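Local structure of periplasmic branched-chain amino acid-binding protein (Burkholderia mallei, 3I09) at residues V136-F145 and E157-N167. The protein probably captures branched-chain amino acids or related small ligands in the periplasm and delivers them to an ABC transporter for uptake. Sequence-based numbering, arbitrary orientation.
Sequences VKQGGKTWFF and EKNTADVVKAN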
ATOM      1  N   VAL A 136      16.714 -12.884   4.095  1.00 17.74           N
ATOM      2  CA  VAL A 136      17.145 -14.303   4.089  1.00 19.15           C
ATOM      3  C   VAL A 136      18.492 -14.420   3.372  1.00 20.88           C
ATOM      4  O   VAL A 136      19.395 -15.136   3.839  1.00 22.59           O
ATOM      5  CB  VAL A 136      16.109 -15.250   3.431  1.00 19.02           C
ATOM      6  CG1 VAL A 136      16.659 -16.697   3.381  1.00 18.70           C
ATOM      7  CG2 VAL A 136      14.842 -15.206   4.167  1.00 18.35           C
ATOM      8  N   LYS A 137      18.659 -13.681   2.275  1.00 21.96           N
ATOM      9  CA  LYS A 137      19.903 -13.736   1.515  1.00 23.88           C
ATOM     10  C   LYS A 137      21.070 -13.182   2.322  1.00 23.01           C
ATOM     11  O   LYS A 137      22.197 -13.620   2.090  1.00 24.88           O
ATOM     12  CB  LYS A 137      19.803 -13.012   0.155  1.00 24.73           C
ATOM     13  CG  LYS A 137      19.503 -13.945  -1.038  1.00 27.59           C
ATOM     14  CD  LYS A 137      18.108 -13.830  -1.602  1.00 31.91           C
ATOM     15  CE  LYS A 137      18.051 -14.280  -3.085  1.00 34.01           C
ATOM     16  NZ  LYS A 137      16.690 -14.763  -3.528  1.00 34.79           N
ATOM     17  N   GLN A 138      20.802 -12.265   3.260  1.00 22.40           N
ATOM     18  CA  GLN A 138      21.799 -11.674   4.166  0.70 22.88           C
ATOM     19  C   GLN A 138      22.127 -12.591   5.365  1.00 22.35           C
ATOM     20  O   GLN A 138      22.944 -12.230   6.224  1.00 23.19           O
ATOM     21  CB  GLN A 138      21.307 -10.334   4.752  0.70 22.87           C
ATOM     22  CG  GLN A 138      21.304  -9.050   3.844  0.70 24.88           C
ATOM     23  CD  GLN A 138      20.540  -7.857   4.487  0.70 24.98           C
ATOM     24  OE1 GLN A 138      19.734  -8.032   5.401  0.70 30.03           O
ATOM     25  NE2 GLN A 138      20.796  -6.660   4.010  0.70 29.19           N
ATOM     26  N   GLY A 139      21.472 -13.736   5.447  1.00 21.30           N
ATOM     27  CA  GLY A 139      21.697 -14.692   6.538  1.00 19.47           C
ATOM     28  C   GLY A 139      20.628 -14.713   7.618  1.00 18.08           C
ATOM     29  O   GLY A 139      20.792 -15.412   8.632  1.00 16.57           O
ATOM     30  N   GLY A 140      19.532 -13.964   7.417  1.00 15.74           N
ATOM     31  CA  GLY A 140      18.412 -14.003   8.360  1.00 14.47           C
ATOM     32  C   GLY A 140      17.580 -15.224   7.978  1.00 15.43           C
ATOM     33  O   GLY A 140      16.581 -15.100   7.268  1.00 14.68           O
ATOM     34  N   LYS A 141      18.001 -16.395   8.455  1.00 15.29           N
ATOM     35  CA  LYS A 141      17.412 -17.662   8.036  0.50 15.84           C
ATOM     36  C   LYS A 141      16.213 -18.077   8.878  1.00 15.11           C
ATOM     37  O   LYS A 141      15.260 -18.637   8.334  1.00 16.32           O
ATOM     38  CB  LYS A 141      18.447 -18.788   8.055  0.50 15.93           C
ATOM     39  CG  LYS A 141      19.647 -18.553   7.142  0.50 19.56           C
ATOM     40  CD  LYS A 141      19.274 -18.281   5.677  0.50 21.45           C
ATOM     41  CE  LYS A 141      20.541 -17.944   4.858  0.50 21.65           C
ATOM     42  NZ  LYS A 141      20.307 -17.819   3.404  0.50 20.63           N
ATOM     43  N   THR A 142      16.254 -17.826  10.191  1.00 14.46           N
ATOM     44  CA  THR A 142      15.137 -18.230  11.066  1.00 13.93           C
ATOM     45  C   THR A 142      14.248 -17.063  11.484  1.00 14.37           C
ATOM     46  O   THR A 142      14.758 -16.025  11.919  1.00 13.48           O
ATOM     47  CB  THR A 142      15.553 -19.029  12.327  1.00 14.20           C
ATOM     48  OG1 THR A 142      16.311 -18.212  13.214  1.00 14.62           O
ATOM     49  CG2 THR A 142      16.355 -20.244  11.947  1.00 15.12           C
ATOM     50  N   TRP A 143      12.936 -17.279  11.365  1.00 12.82           N
ATOM     51  CA  TRP A 143      11.905 -16.224  11.503  1.00 13.02           C
ATOM     52  C   TRP A 143      10.815 -16.567  12.499  1.00 13.44           C
ATOM     53  O   TRP A 143      10.371 -17.713  12.565  1.00 14.02           O
ATOM     54  CB  TRP A 143      11.206 -15.929  10.168  1.00 12.33           C
ATOM     55  CG  TRP A 143      12.063 -15.243   9.159  1.00 12.58           C
ATOM     56  CD1 TRP A 143      13.234 -15.705   8.640  1.00 12.77           C
ATOM     57  CD2 TRP A 143      11.831 -13.971   8.545  1.00 12.46           C
ATOM     58  NE1 TRP A 143      13.746 -14.816   7.741  1.00 13.36           N
ATOM     59  CE2 TRP A 143      12.903 -13.738   7.654  1.00 11.79           C
ATOM     60  CE3 TRP A 143      10.818 -13.007   8.644  1.00 13.70           C
ATOM     61  CZ2 TRP A 143      12.993 -12.580   6.875  1.00 13.43           C
ATOM     62  CZ3 TRP A 143      10.911 -11.876   7.873  1.00 14.93           C
ATOM     63  CH2 TRP A 143      11.993 -11.663   7.007  1.00 13.79           C
ATOM     64  N   PHE A 144      10.367 -15.539  13.228  1.00 13.49           N
ATOM     65  CA  PHE A 144       9.150 -15.595  14.039  1.00 14.10           C
ATOM     66  C   PHE A 144       8.319 -14.374  13.646  1.00 13.54           C
ATOM     67  O   PHE A 144       8.843 -13.250  13.554  1.00 14.39           O
ATOM     68  CB  PHE A 144       9.463 -15.586  15.536  1.00 13.98           C
ATOM     69  CG  PHE A 144       8.275 -15.946  16.417  1.00 17.40           C
ATOM     70  CD1 PHE A 144       7.395 -14.970  16.849  1.00 19.78           C
ATOM     71  CD2 PHE A 144       8.049 -17.273  16.800  1.00 19.07           C
ATOM     72  CE1 PHE A 144       6.315 -15.307  17.660  1.00 20.28           C
ATOM     73  CE2 PHE A 144       6.975 -17.609  17.619  1.00 19.93           C
ATOM     74  CZ  PHE A 144       6.109 -16.625  18.035  1.00 20.49           C
ATOM     75  N   PHE A 145       7.033 -14.581  13.380  1.00 12.46           N
ATOM     76  CA  PHE A 145       6.163 -13.464  12.938  1.00 12.68           C
ATOM     77  C   PHE A 145       5.337 -12.874  14.071  1.00 13.90           C
ATOM     78  O   PHE A 145       4.780 -13.616  14.936  1.00 13.89           O
ATOM     79  CB  PHE A 145       5.259 -13.874  11.781  1.00 12.26           C
ATOM     80  CG  PHE A 145       5.992 -14.132  10.506  1.00 12.65           C
ATOM     81  CD1 PHE A 145       6.285 -13.091   9.659  1.00 11.57           C
ATOM     82  CD2 PHE A 145       6.428 -15.409  10.171  1.00 14.74           C
ATOM     83  CE1 PHE A 145       7.004 -13.297   8.492  1.00 15.51           C
ATOM     84  CE2 PHE A 145       7.129 -15.634   8.979  1.00 13.19           C
ATOM     85  CZ  PHE A 145       7.421 -14.575   8.153  1.00 15.17           C
ATOM     86  N   GLU A 157       2.013 -12.429   6.238  1.00 12.87           N
ATOM     87  CA  GLU A 157       2.705 -13.535   6.892  0.50 13.46           C
ATOM     88  C   GLU A 157       2.813 -14.719   5.927  1.00 13.09           C
ATOM     89  O   GLU A 157       3.860 -15.358   5.827  1.00 13.30           O
ATOM     90  CB  GLU A 157       1.994 -13.954   8.196  0.50 13.38           C
ATOM     91  CG  GLU A 157       2.634 -15.185   8.880  0.50 14.85           C
ATOM     92  CD  GLU A 157       1.856 -15.711  10.091  0.50 18.07           C
ATOM     93  OE1 GLU A 157       1.361 -14.914  10.920  0.50 19.68           O
ATOM     94  OE2 GLU A 157       1.772 -16.944  10.238  0.50 23.48           O
ATOM     95  N   LYS A 158       1.736 -15.029   5.221  1.00 13.63           N
ATOM     96  CA  LYS A 158       1.799 -16.168   4.296  1.00 14.51           C
ATOM     97  C   LYS A 158       2.786 -15.945   3.136  1.00 14.17           C
ATOM     98  O   LYS A 158       3.606 -16.821   2.855  1.00 13.24           O
ATOM     99  CB  LYS A 158       0.410 -16.542   3.758  1.00 16.42           C
ATOM    100  CG  LYS A 158       0.377 -17.561   2.624  1.00 20.12           C
ATOM    101  CD  LYS A 158       0.792 -18.926   3.059  1.00 27.38           C
ATOM    102  CE  LYS A 158       0.174 -20.024   2.154  1.00 31.26           C
ATOM    103  NZ  LYS A 158       0.528 -19.849   0.704  1.00 34.30           N
ATOM    104  N   ASN A 159       2.722 -14.771   2.494  1.00 13.15           N
ATOM    105  CA  ASN A 159       3.638 -14.462   1.383  1.00 12.22           C
ATOM    106  C   ASN A 159       5.074 -14.515   1.900  1.00 11.52           C
ATOM    107  O   ASN A 159       5.958 -15.068   1.276  1.00 10.68           O
ATOM    108  CB  ASN A 159       3.391 -13.053   0.825  1.00 12.85           C
ATOM    109  CG  ASN A 159       2.119 -12.912  -0.013  1.00 14.42           C
ATOM    110  OD1 ASN A 159       1.389 -11.953   0.168  1.00 18.45           O
ATOM    111  ND2 ASN A 159       1.864 -13.835  -0.939  1.00 16.41           N
ATOM    112  N   THR A 160       5.315 -13.919   3.055  1.00 11.36           N
ATOM    113  CA  THR A 160       6.690 -13.809   3.572  1.00 12.05           C
ATOM    114  C   THR A 160       7.218 -15.181   4.022  1.00 11.25           C
ATOM    115  O   THR A 160       8.372 -15.537   3.723  1.00 11.20           O
ATOM    116  CB  THR A 160       6.805 -12.757   4.673  1.00 12.05           C
ATOM    117  OG1 THR A 160       6.265 -11.497   4.213  1.00 12.88           O
ATOM    118  CG2 THR A 160       8.282 -12.562   5.123  1.00 11.98           C
ATOM    119  N   ALA A 161       6.394 -15.954   4.733  1.00 12.27           N
ATOM    120  CA  ALA A 161       6.773 -17.315   5.117  1.00 13.34           C
ATOM    121  C   ALA A 161       7.146 -18.158   3.900  1.00 13.57           C
ATOM    122  O   ALA A 161       8.141 -18.928   3.927  1.00 13.11           O
ATOM    123  CB  ALA A 161       5.667 -18.017   5.943  1.00 12.00           C
ATOM    124  N   ASP A 162       6.353 -18.042   2.850  1.00 14.15           N
ATOM    125  CA  ASP A 162       6.631 -18.773   1.598  1.00 14.09           C
ATOM    126  C   ASP A 162       7.978 -18.369   0.996  1.00 13.79           C
ATOM    127  O   ASP A 162       8.757 -19.245   0.584  1.00 13.84           O
ATOM    128  CB  ASP A 162       5.534 -18.573   0.568  1.00 14.03           C
ATOM    129  CG  ASP A 162       4.232 -19.308   0.918  1.00 18.00           C
ATOM    130  OD1 ASP A 162       4.221 -20.216   1.798  1.00 19.69           O
ATOM    131  OD2 ASP A 162       3.203 -18.957   0.310  1.00 20.74           O
ATOM    132  N   VAL A 163       8.285 -17.067   0.973  1.00 13.86           N
ATOM    133  CA  VAL A 163       9.599 -16.593   0.479  1.00 14.42           C
ATOM    134  C   VAL A 163      10.758 -17.085   1.333  1.00 14.67           C
ATOM    135  O   VAL A 163      11.767 -17.595   0.799  1.00 15.65           O
ATOM    136  CB  VAL A 163       9.624 -15.060   0.339  1.00 14.60           C
ATOM    137  CG1 VAL A 163      11.043 -14.530   0.055  1.00 14.16           C
ATOM    138  CG2 VAL A 163       8.681 -14.646  -0.737  1.00 16.20           C
ATOM    139  N   VAL A 164      10.611 -16.969   2.658  1.00 14.90           N
ATOM    140  CA  VAL A 164      11.617 -17.461   3.584  1.00 15.78           C
ATOM    141  C   VAL A 164      11.937 -18.940   3.322  1.00 16.58           C
ATOM    142  O   VAL A 164      13.113 -19.329   3.163  1.00 17.61           O
ATOM    143  CB  VAL A 164      11.211 -17.221   5.071  1.00 14.73           C
ATOM    144  CG1 VAL A 164      12.168 -17.992   6.044  1.00 16.59           C
ATOM    145  CG2 VAL A 164      11.236 -15.712   5.379  1.00 15.85           C
ATOM    146  N   LYS A 165      10.900 -19.761   3.251  1.00 17.19           N
ATOM    147  CA  LYS A 165      11.090 -21.191   3.010  1.00 19.15           C
ATOM    148  C   LYS A 165      11.689 -21.483   1.627  1.00 19.82           C
ATOM    149  O   LYS A 165      12.588 -22.314   1.503  1.00 20.67           O
ATOM    150  CB  LYS A 165       9.789 -21.949   3.232  1.00 19.08           C
ATOM    151  CG  LYS A 165       9.299 -21.945   4.681  1.00 22.49           C
ATOM    152  CD  LYS A 165       7.835 -22.419   4.769  1.00 26.62           C
ATOM    153  CE  LYS A 165       7.204 -22.140   6.126  1.00 27.74           C
ATOM    154  NZ  LYS A 165       5.703 -22.379   6.125  1.00 27.87           N
ATOM    155  N   ALA A 166      11.206 -20.802   0.595  1.00 20.51           N
ATOM    156  CA  ALA A 166      11.752 -20.940  -0.754  1.00 21.37           C
ATOM    157  C   ALA A 166      13.249 -20.626  -0.831  1.00 22.22           C
ATOM    158  O   ALA A 166      13.934 -21.167  -1.689  1.00 22.16           O
ATOM    159  CB  ALA A 166      11.022 -20.044  -1.712  1.00 21.19           C
ATOM    160  N   ASN A 167      13.743 -19.756   0.054  1.00 22.37           N
ATOM    161  CA  ASN A 167      15.134 -19.317   0.033  1.00 23.14           C
ATOM    162  C   ASN A 167      16.014 -19.981   1.095  1.00 22.19           C
ATOM    163  O   ASN A 167      17.088 -19.482   1.426  1.00 22.36           O
ATOM    164  CB  ASN A 167      15.197 -17.796   0.162  1.00 23.08           C
ATOM    165  CG  ASN A 167      14.884 -17.090  -1.132  1.00 26.80           C
ATOM    166  OD1 ASN A 167      15.774 -16.894  -1.961  1.00 30.37           O
ATOM    167  ND2 ASN A 167      13.624 -16.669  -1.310  1.00 23.77           N
TER
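Trp143 and Val164 meet ring face to methyl. Val164 lays CG2 over one face of the indole, 3.5 Å from the centroid of the five-membered ring and 12° off its normal, a CH-pi contact; the other methyl, CG1, rests against CD1. The same CG2 also touches Val136 CG2 at 3.8 Å, so one methyl group serves both strand and preceding helix. Two residues on along the strand, Phe145 meets residues from earlier on the helix: Glu157 CG sits above its ring, offset toward the rim, Thr160 CG2 reaches the ring edge in plane, 3.7 Å from CE1, and Ala161 CB touches CE2. The Glu157 chain is extended (chi1 176°), which lays its aliphatic part over the ring while OE1 is hydrogen-bonded to Thr147 OG1. Packing of this kind illustrates how a beta-alpha-beta unit closes: residues 157-166 of helix 151-166 run back antiparallel to residues 142-145 of strand 142-148, 171° apart, before strand 170-177 joins the parallel sheet of one lobe of this type I binding protein. Polar bonds gather at the helix's C-terminal end. Lys137 NZ donates to Asn167 OD1 at 2.8 Å, while Asn167 ND2 turns back to Val163 O, fixing the amide's rotation. Across the turn, Trp143 NE1 bonds Gly140 O (2.9 Å), and Val136 O accepts Gly139 N and Lys141 NZ from opposite faces of its plane.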